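Local coordinates for protein superoxide dismutase [Fe] (Methanothermobacter thermautotrophicus, PDB 1MA1) that destroys superoxide radicals by converting them to hydrogen peroxide and dioxygen at a single iron ion in each subunit of a homotetramer, at residues A40-D43 with G44-L48. Numbering follows the deposited sequence.
Sequences AYVD and GANAL
Helix 27-57 turns here from Ala40-Asp43 into Gly44-Leu48, and consecutive i to i+4 backbone bonds join the two. Gly44 N donates to Ala40 O at 2.8 Å. Ala45 N, Asn46 N and Ala47 N donate in the same way to Tyr41 O, Val42 O and Asp43 O. Among side chains, Val42 and Asn46 meet one turn apart. They lie side by side and point the same way. With CG1 anti to the backbone N (chi1 172°), Val42 brings this methyl to 3.5 Å from Asn46 ND2. Asn46 CB rests 3.4 Å from Val42 O. Asn46 CG is also close to Val42 O, at 3.3 Å. This helix is the first of the alpha-hairpin of iron/manganese superoxide dismutases and packs against helix 64-86. Val42 touches Tyr78 there, Ala45 touches His74 and Val75, and Leu48 touches Leu71. Asn46 is buried, and its OD1 accepts a hydrogen bond from Tyr9 N, which ties the chain near its N-terminus to this helix. With an alanine in place of Asn46 the amide is gone, which would probably leave Tyr9 N without its acceptor and open a gap beside Val42 CG1. On the exposed side, Asp43 OD1 accepts a hydrogen bond from Gln39 NE2, one turn back. Ala47 CB lies 3.4 Å from Asp43 O. The Tyr41 side chain lies at the iron site, where its ring meets that of the iron ligand His81.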
loop_
_atom_site.group_PDB
_atom_site.type_symbol
_atom_site.label_atom_id
_atom_site.label_comp_id
_atom_site.label_asym_id
_atom_site.label_seq_id
_atom_site.Cartn_x
_atom_site.Cartn_y
_atom_site.Cartn_z
ATOM N N ALA A 40 13.655 12.825 -12.252
ATOM C CA ALA A 40 13.326 12.990 -10.845
ATOM C C ALA A 40 13.634 11.714 -10.034
ATOM O O ALA A 40 14.041 11.787 -8.858
ATOM C CB ALA A 40 11.845 13.390 -10.691
ATOM N N TYR A 41 13.456 10.549 -10.661
ATOM C CA TYR A 41 13.764 9.293 -9.979
ATOM C C TYR A 41 15.265 9.044 -9.865
ATOM O O TYR A 41 15.727 8.585 -8.827
ATOM C CB TYR A 41 13.070 8.101 -10.664
ATOM C CG TYR A 41 11.583 8.311 -10.768
ATOM C CD1 TYR A 41 10.846 8.718 -9.657
ATOM C CD2 TYR A 41 10.929 8.236 -11.995
ATOM C CE1 TYR A 41 9.512 9.060 -9.773
ATOM C CE2 TYR A 41 9.587 8.587 -12.115
ATOM C CZ TYR A 41 8.888 9.003 -11.003
ATOM O OH TYR A 41 7.584 9.423 -11.109
ATOM N N VAL A 42 16.017 9.359 -10.916
ATOM C CA VAL A 42 17.463 9.429 -10.814
ATOM C C VAL A 42 17.904 10.273 -9.633
ATOM O O VAL A 42 18.679 9.803 -8.798
ATOM C CB VAL A 42 18.080 10.037 -12.059
ATOM C CG1 VAL A 42 19.580 10.272 -11.827
ATOM C CG2 VAL A 42 17.786 9.133 -13.260
ATOM N N ASP A 43 17.416 11.508 -9.548
ATOM C CA ASP A 43 17.847 12.395 -8.479
ATOM C C ASP A 43 17.356 11.922 -7.121
ATOM O O ASP A 43 18.078 12.020 -6.120
ATOM C CB ASP A 43 17.357 13.816 -8.719
ATOM C CG ASP A 43 17.764 14.339 -10.060
ATOM O OD1 ASP A 43 18.885 14.014 -10.535
ATOM O OD2 ASP A 43 16.953 15.082 -10.630
ATOM N N GLY A 44 16.125 11.407 -7.087
ATOM C CA GLY A 44 15.576 10.869 -5.850
ATOM C C GLY A 44 16.477 9.786 -5.296
ATOM O O GLY A 44 16.917 9.844 -4.144
ATOM N N ALA A 45 16.765 8.802 -6.140
ATOM C CA ALA A 45 17.555 7.659 -5.744
ATOM C C ALA A 45 18.955 8.102 -5.327
ATOM O O ALA A 45 19.504 7.590 -4.347
ATOM C CB ALA A 45 17.631 6.660 -6.897
ATOM N N ASN A 46 19.540 9.052 -6.059
ATOM C CA ASN A 46 20.895 9.488 -5.735
ATOM C C ASN A 46 20.956 10.263 -4.411
ATOM O O ASN A 46 21.872 10.068 -3.609
ATOM C CB ASN A 46 21.476 10.349 -6.858
ATOM C CG ASN A 46 21.932 9.525 -8.063
ATOM O OD1 ASN A 46 22.334 8.357 -7.936
ATOM N ND2 ASN A 46 21.897 10.141 -9.235
ATOM N N ALA A 47 19.986 11.139 -4.177
ATOM C CA ALA A 47 19.979 11.915 -2.948
ATOM C C ALA A 47 19.986 10.957 -1.795
ATOM O O ALA A 47 20.634 11.188 -0.782
ATOM C CB ALA A 47 18.758 12.785 -2.868
ATOM N N LEU A 48 19.258 9.865 -1.956
ATOM C CA LEU A 48 19.040 8.930 -0.870
ATOM C C LEU A 48 20.296 8.103 -0.659
ATOM O O LEU A 48 20.696 7.834 0.474
ATOM C CB LEU A 48 17.859 8.034 -1.206
ATOM C CG LEU A 48 17.418 7.065 -0.130
ATOM C CD1 LEU A 48 17.106 7.802 1.155
ATOM C CD2 LEU A 48 16.199 6.351 -0.633
#